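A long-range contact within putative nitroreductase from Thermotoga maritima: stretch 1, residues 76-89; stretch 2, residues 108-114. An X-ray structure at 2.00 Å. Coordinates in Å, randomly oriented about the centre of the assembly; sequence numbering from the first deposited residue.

Stretch 1 76-89: ELVEYGFQGEQIVL
Stretch 2, residues 108-114: DVPYIIV

What are the two pieces, and how do they lie against each other? Residues 76-89 are one unbroken stretch of a longer helix, with phi near -65° and psi near -40° throughout and with backbone hydrogen bonds from the N of each residue from Tyr80 to Leu89 to the O four residues back, the one from Gln86 N to Phe82 O being weak at 3.5 Å. Stretch 2 runs as an extended loop through Val109 (-117/120), turns at Pro110 (-67/-48), and opens out again at Tyr111 (-145/154) into a strand at 112-114. The CA atoms of Leu77 and Pro110 lie 8.0 Å apart, and those of Val88 and Ile113 7.6 Å apart, so both stretches advance in the same sense. The contact is modest, burying 339 Å² over both sides, and residues at helical spacing, Leu77, Tyr80, Gly84 and Val88, supply nearly all of it from the helix.

How does the beginning of the helix meet the loop? Glu76 does not reach it. Leu77 has its CA-to-CB bond sideways, but the m, t rotamer (-75°, 168°) carries the end of the side chain closer, and Leu77 CD2 packs 3.6 Å from Pro110 CG. Pro110, with a C-gamma exo pucker, points its CB toward the helix and is the loop residue most completely engaged between Leu77 and the next helical turn.

What makes Tyr80 the centre of the contact? Its CB points toward stretch 2, and chi1 of -162° (t) with chi2 of 90° extends the ring out to the loop, giving it the largest covered area of any residue here, 86 Å². Pro110 CD sits over one face of the ring, 4.1 Å from the Tyr80 ring centroid and 17° off the normal, a CH-pi contact; the closest pair is Tyr80 CE1 to Pro110 CD at 3.9 Å. At the tip, Tyr80 OH donates a short hydrogen bond to Tyr111 O, 2.6 Å away, so the phenol satisfies a loop carbonyl just before the strand begins. Tyr80 OH also lies 3.8 Å from Val109 CG1, while Tyr80 CE2 is 4.4 Å from Tyr111 CB, with Tyr111 in the m rotamer (chi1 -62°, chi2 -92°).

Where does the helix admit the strand? One turn on, Gly84 offers only backbone: its O lies 3.7 Å from Ile113 CD1, and an ideal CB there would stand 3.6 Å from the same CD1 and just 2.7 Å from Tyr80 O. The CA-to-CB bond of Ile113, in the m, t rotamer (-57°, 164°), points toward the helix, and its covered area of 78 Å² is the greatest in stretch 2; that of its neighbour Ile112 points away, in keeping with the alternation of a strand.

What closes the contact at the far end? The CA-to-CB bond of Ile87 points toward stretch 2, but its nearest approach, Ile87 CB to Ile113 CD1, is 5.2 Å, too far for a contact. Val88, in the t rotamer (165°) with its CB sideways, makes the last contact: Val88 CG2 meets Ile113 CG2 at 3.6 Å. Leu89 is out of reach.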

ATOM      1  N   GLU A  76      13.683  -8.083   2.438  1.00 27.60           N
ATOM      2  CA  GLU A  76      12.811  -8.708   1.443  1.00 28.28           C
ATOM      3  C   GLU A  76      11.347  -8.572   1.831  1.00 26.52           C
ATOM      4  O   GLU A  76      10.479  -8.473   0.962  1.00 27.06           O
ATOM      5  CB  GLU A  76      13.155 -10.183   1.233  1.00 28.71           C
ATOM      6  CG  GLU A  76      14.487 -10.435   0.534  1.00 34.67           C
ATOM      7  CD  GLU A  76      15.616 -10.765   1.490  1.00 37.12           C
ATOM      8  OE1 GLU A  76      16.070  -9.867   2.232  1.00 35.77           O
ATOM      9  OE2 GLU A  76      16.062 -11.932   1.493  1.00 45.10           O
ATOM     10  N   LEU A  77      11.066  -8.579   3.130  1.00 25.46           N
ATOM     11  CA  LEU A  77       9.695  -8.408   3.602  1.00 25.77           C
ATOM     12  C   LEU A  77       9.214  -6.950   3.482  1.00 26.58           C
ATOM     13  O   LEU A  77       8.046  -6.711   3.188  1.00 26.57           O
ATOM     14  CB  LEU A  77       9.546  -8.921   5.033  1.00 25.92           C
ATOM     15  CG  LEU A  77       9.526 -10.447   5.166  1.00 25.94           C
ATOM     16  CD1 LEU A  77       9.676 -10.835   6.618  1.00 26.05           C
ATOM     17  CD2 LEU A  77       8.259 -11.050   4.575  1.00 27.09           C
ATOM     18  N   VAL A  78      10.105  -5.986   3.709  1.00 26.04           N
ATOM     19  CA  VAL A  78       9.798  -4.567   3.419  1.00 25.79           C
ATOM     20  C   VAL A  78       9.428  -4.428   1.937  1.00 27.39           C
ATOM     21  O   VAL A  78       8.451  -3.758   1.595  1.00 24.20           O
ATOM     22  CB  VAL A  78      10.978  -3.624   3.806  1.00 26.65           C
ATOM     23  CG1 VAL A  78      10.754  -2.208   3.312  1.00 26.81           C
ATOM     24  CG2 VAL A  78      11.159  -3.591   5.294  1.00 22.98           C
ATOM     25  N   GLU A  79      10.205  -5.086   1.074  1.00 26.95           N
ATOM     26  CA  GLU A  79       9.945  -5.138  -0.360  1.00 29.24           C
ATOM     27  C   GLU A  79       8.549  -5.667  -0.643  1.00 29.03           C
ATOM     28  O   GLU A  79       7.825  -5.097  -1.458  1.00 31.53           O
ATOM     29  CB  GLU A  79      10.989  -6.038  -1.058  1.00 30.52           C
ATOM     30  CG  GLU A  79      11.099  -5.833  -2.561  1.00 32.75           C
ATOM     31  CD  GLU A  79      11.716  -4.490  -2.914  1.00 36.50           C
ATOM     32  OE1 GLU A  79      12.951  -4.344  -2.778  1.00 39.52           O
ATOM     33  OE2 GLU A  79      10.968  -3.585  -3.327  1.00 29.57           O
ATOM     34  N   TYR A  80       8.183  -6.765   0.024  1.00 30.38           N
ATOM     35  CA  TYR A  80       6.857  -7.369  -0.141  1.00 29.83           C
ATOM     36  C   TYR A  80       5.747  -6.375   0.223  1.00 29.09           C
ATOM     37  O   TYR A  80       4.809  -6.166  -0.551  1.00 28.08           O
ATOM     38  CB  TYR A  80       6.735  -8.663   0.680  1.00 31.24           C
ATOM     39  CG  TYR A  80       5.588  -9.550   0.225  1.00 31.25           C
ATOM     40  CD1 TYR A  80       5.779 -10.519  -0.749  1.00 33.96           C
ATOM     41  CD2 TYR A  80       4.304  -9.394   0.745  1.00 34.94           C
ATOM     42  CE1 TYR A  80       4.732 -11.320  -1.185  1.00 32.55           C
ATOM     43  CE2 TYR A  80       3.246 -10.203   0.314  1.00 33.32           C
ATOM     44  CZ  TYR A  80       3.469 -11.160  -0.656  1.00 33.40           C
ATOM     45  OH  TYR A  80       2.435 -11.962  -1.100  1.00 28.67           O
ATOM     46  N   GLY A  81       5.872  -5.744   1.386  1.00 28.38           N
ATOM     47  CA  GLY A  81       4.932  -4.709   1.805  1.00 28.88           C
ATOM     48  C   GLY A  81       4.894  -3.518   0.865  1.00 28.09           C
ATOM     49  O   GLY A  81       3.825  -3.035   0.513  1.00 26.75           O
ATOM     50  N   PHE A  82       6.071  -3.070   0.433  1.00 29.03           N
ATOM     51  CA  PHE A  82       6.204  -1.889  -0.428  1.00 27.90           C
ATOM     52  C   PHE A  82       5.535  -2.097  -1.795  1.00 27.61           C
ATOM     53  O   PHE A  82       4.721  -1.279  -2.234  1.00 25.33           O
ATOM     54  CB  PHE A  82       7.691  -1.550  -0.589  1.00 29.57           C
ATOM     55  CG  PHE A  82       7.953  -0.251  -1.309  1.00 29.18           C
ATOM     56  CD1 PHE A  82       7.661   0.971  -0.700  1.00 32.08           C
ATOM     57  CD2 PHE A  82       8.496  -0.246  -2.591  1.00 26.69           C
ATOM     58  CE1 PHE A  82       7.908   2.179  -1.362  1.00 26.31           C
ATOM     59  CE2 PHE A  82       8.735   0.955  -3.260  1.00 30.63           C
ATOM     60  CZ  PHE A  82       8.439   2.172  -2.642  1.00 26.44           C
ATOM     61  N   GLN A  83       5.853  -3.211  -2.446  1.00 26.54           N
ATOM     62  CA  GLN A  83       5.268  -3.518  -3.746  1.00 26.44           C
ATOM     63  C   GLN A  83       3.814  -3.936  -3.621  1.00 24.46           C
ATOM     64  O   GLN A  83       2.989  -3.557  -4.449  1.00 24.93           O
ATOM     65  CB  GLN A  83       6.084  -4.596  -4.464  1.00 26.01           C
ATOM     66  CG  GLN A  83       7.432  -4.095  -4.933  1.00 26.38           C
ATOM     67  CD  GLN A  83       8.314  -5.194  -5.492  1.00 28.86           C
ATOM     68  OE1 GLN A  83       7.838  -6.105  -6.166  1.00 30.16           O
ATOM     69  NE2 GLN A  83       9.608  -5.107  -5.213  1.00 34.38           N
ATOM     70  N   GLY A  84       3.516  -4.721  -2.592  1.00 25.56           N
ATOM     71  CA  GLY A  84       2.170  -5.217  -2.333  1.00 26.27           C
ATOM     72  C   GLY A  84       1.146  -4.114  -2.101  1.00 26.41           C
ATOM     73  O   GLY A  84       0.029  -4.182  -2.612  1.00 27.46           O
ATOM     74  N   GLU A  85       1.519  -3.089  -1.342  1.00 27.34           N
ATOM     75  CA  GLU A  85       0.600  -1.985  -1.109  1.00 26.55           C
ATOM     76  C   GLU A  85       0.409  -1.128  -2.369  1.00 27.31           C
ATOM     77  O   GLU A  85      -0.671  -0.582  -2.569  1.00 25.43           O
ATOM     78  CB  GLU A  85       1.015  -1.161   0.109  1.00 26.80           C
ATOM     79  CG  GLU A  85       0.013  -0.085   0.531  1.00 27.42           C
ATOM     80  CD  GLU A  85      -1.323  -0.599   1.054  1.00 25.29           C
ATOM     81  OE1 GLU A  85      -1.539  -1.825   1.115  1.00 27.23           O
ATOM     82  OE2 GLU A  85      -2.177   0.243   1.427  1.00 27.88           O
ATOM     83  N   GLN A  86       1.423  -1.041  -3.237  1.00 26.72           N
ATOM     84  CA  GLN A  86       1.240  -0.390  -4.534  1.00 26.98           C
ATOM     85  C   GLN A  86       0.130  -1.071  -5.334  1.00 26.64           C
ATOM     86  O   GLN A  86      -0.711  -0.404  -5.953  1.00 27.93           O
ATOM     87  CB  GLN A  86       2.551  -0.371  -5.329  1.00 25.70           C
ATOM     88  CG  GLN A  86       3.526   0.696  -4.828  1.00 28.93           C
ATOM     89  CD  GLN A  86       4.857   0.629  -5.531  1.00 27.71           C
ATOM     90  OE1 GLN A  86       4.978   1.073  -6.673  1.00 28.03           O
ATOM     91  NE2 GLN A  86       5.858   0.056  -4.865  1.00 28.61           N
ATOM     92  N   ILE A  87       0.127  -2.399  -5.305  1.00 25.84           N
ATOM     93  CA  ILE A  87      -0.906  -3.189  -5.986  1.00 27.05           C
ATOM     94  C   ILE A  87      -2.290  -2.987  -5.348  1.00 25.57           C
ATOM     95  O   ILE A  87      -3.291  -2.813  -6.063  1.00 25.32           O
ATOM     96  CB  ILE A  87      -0.513  -4.688  -6.006  1.00 26.18           C
ATOM     97  CG1 ILE A  87       0.797  -4.878  -6.791  1.00 26.58           C
ATOM     98  CG2 ILE A  87      -1.627  -5.527  -6.619  1.00 30.07           C
ATOM     99  CD1 ILE A  87       1.477  -6.220  -6.551  1.00 28.81           C
ATOM    100  N   VAL A  88      -2.335  -3.002  -4.014  1.00 25.49           N
ATOM    101  CA  VAL A  88      -3.575  -2.738  -3.260  1.00 26.52           C
ATOM    102  C   VAL A  88      -4.192  -1.414  -3.666  1.00 25.89           C
ATOM    103  O   VAL A  88      -5.389  -1.331  -3.955  1.00 25.36           O
ATOM    104  CB  VAL A  88      -3.321  -2.731  -1.728  1.00 26.86           C
ATOM    105  CG1 VAL A  88      -4.495  -2.110  -0.962  1.00 28.66           C
ATOM    106  CG2 VAL A  88      -3.071  -4.137  -1.231  1.00 28.24           C
ATOM    107  N   LEU A  89      -3.365  -0.380  -3.696  1.00 25.56           N
ATOM    108  CA  LEU A  89      -3.834   0.957  -4.030  1.00 26.32           C
ATOM    109  C   LEU A  89      -4.286   1.062  -5.479  1.00 26.08           C
ATOM    110  O   LEU A  89      -5.216   1.802  -5.794  1.00 26.83           O
ATOM    111  CB  LEU A  89      -2.735   1.987  -3.729  1.00 27.30           C
ATOM    112  CG  LEU A  89      -2.479   2.201  -2.236  1.00 28.65           C
ATOM    113  CD1 LEU A  89      -1.319   3.171  -2.027  1.00 27.91           C
ATOM    114  CD2 LEU A  89      -3.753   2.702  -1.527  1.00 30.95           C
ATOM    115  N   ASP A 108       5.913 -20.356   1.625  1.00 45.46           N
ATOM    116  CA  ASP A 108       6.951 -19.335   1.469  1.00 44.67           C
ATOM    117  C   ASP A 108       6.349 -17.987   1.058  1.00 42.91           C
ATOM    118  O   ASP A 108       7.038 -17.142   0.484  1.00 44.08           O
ATOM    119  CB  ASP A 108       7.979 -19.786   0.430  1.00 44.90           C
ATOM    120  N   VAL A 109       5.068 -17.798   1.365  1.00 40.46           N
ATOM    121  CA  VAL A 109       4.349 -16.566   1.054  1.00 39.19           C
ATOM    122  C   VAL A 109       3.929 -15.928   2.387  1.00 38.82           C
ATOM    123  O   VAL A 109       3.210 -16.557   3.162  1.00 38.87           O
ATOM    124  CB  VAL A 109       3.120 -16.851   0.146  1.00 38.40           C
ATOM    125  CG1 VAL A 109       2.284 -15.604  -0.087  1.00 36.23           C
ATOM    126  CG2 VAL A 109       3.572 -17.421  -1.186  1.00 38.77           C
ATOM    127  N   PRO A 110       4.380 -14.702   2.666  1.00 38.73           N
ATOM    128  CA  PRO A 110       4.081 -14.053   3.953  1.00 38.63           C
ATOM    129  C   PRO A 110       2.595 -13.720   4.125  1.00 37.59           C
ATOM    130  O   PRO A 110       2.003 -13.995   5.171  1.00 36.86           O
ATOM    131  CB  PRO A 110       4.916 -12.759   3.912  1.00 39.13           C
ATOM    132  CG  PRO A 110       5.802 -12.862   2.721  1.00 39.23           C
ATOM    133  CD  PRO A 110       5.187 -13.833   1.787  1.00 38.73           C
ATOM    134  N   TYR A 111       2.012 -13.116   3.099  1.00 36.36           N
ATOM    135  CA  TYR A 111       0.608 -12.750   3.112  1.00 36.60           C
ATOM    136  C   TYR A 111       0.034 -12.917   1.712  1.00 35.40           C
ATOM    137  O   TYR A 111       0.762 -12.828   0.723  1.00 35.13           O
ATOM    138  CB  TYR A 111       0.436 -11.284   3.537  1.00 37.88           C
ATOM    139  CG  TYR A 111       0.930 -10.944   4.929  1.00 38.42           C
ATOM    140  CD1 TYR A 111       0.077 -11.007   6.027  1.00 39.94           C
ATOM    141  CD2 TYR A 111       2.243 -10.537   5.143  1.00 40.56           C
ATOM    142  CE1 TYR A 111       0.524 -10.684   7.308  1.00 43.35           C
ATOM    143  CE2 TYR A 111       2.703 -10.216   6.417  1.00 43.07           C
ATOM    144  CZ  TYR A 111       1.841 -10.288   7.496  1.00 45.11           C
ATOM    145  OH  TYR A 111       2.295  -9.972   8.761  1.00 43.77           O
ATOM    146  N   ILE A 112      -1.267 -13.153   1.627  1.00 33.71           N
ATOM    147  CA  ILE A 112      -1.963 -12.950   0.364  1.00 34.24           C
ATOM    148  C   ILE A 112      -2.725 -11.631   0.449  1.00 34.20           C
ATOM    149  O   ILE A 112      -2.966 -11.100   1.536  1.00 35.49           O
ATOM    150  CB  ILE A 112      -2.895 -14.136  -0.002  1.00 33.82           C
ATOM    151  CG1 ILE A 112      -4.054 -14.276   0.989  1.00 34.59           C
ATOM    152  CG2 ILE A 112      -2.098 -15.429  -0.077  1.00 34.68           C
ATOM    153  CD1 ILE A 112      -5.104 -15.290   0.587  1.00 33.65           C
ATOM    154  N   ILE A 113      -3.064 -11.089  -0.711  1.00 32.39           N
ATOM    155  CA  ILE A 113      -3.938  -9.939  -0.796  1.00 32.07           C
ATOM    156  C   ILE A 113      -5.179 -10.404  -1.546  1.00 29.59           C
ATOM    157  O   ILE A 113      -5.141 -10.588  -2.759  1.00 28.81           O
ATOM    158  CB  ILE A 113      -3.242  -8.791  -1.544  1.00 31.24           C
ATOM    159  CG1 ILE A 113      -1.924  -8.424  -0.859  1.00 33.16           C
ATOM    160  CG2 ILE A 113      -4.160  -7.578  -1.619  1.00 34.27           C
ATOM    161  CD1 ILE A 113      -1.004  -7.584  -1.733  1.00 34.41           C
ATOM    162  N   VAL A 114      -6.265 -10.640  -0.822  1.00 29.20           N
ATOM    163  CA  VAL A 114      -7.516 -11.008  -1.470  1.00 29.44           C
ATOM    164  C   VAL A 114      -8.169  -9.735  -1.986  1.00 29.22           C
ATOM    165  O   VAL A 114      -7.938  -8.657  -1.445  1.00 28.70           O
ATOM    166  CB  VAL A 114      -8.479 -11.795  -0.537  1.00 30.66           C
ATOM    167  CG1 VAL A 114      -7.856 -13.134  -0.122  1.00 32.22           C
ATOM    168  CG2 VAL A 114      -8.877 -10.982   0.697  1.00 33.72           C
TER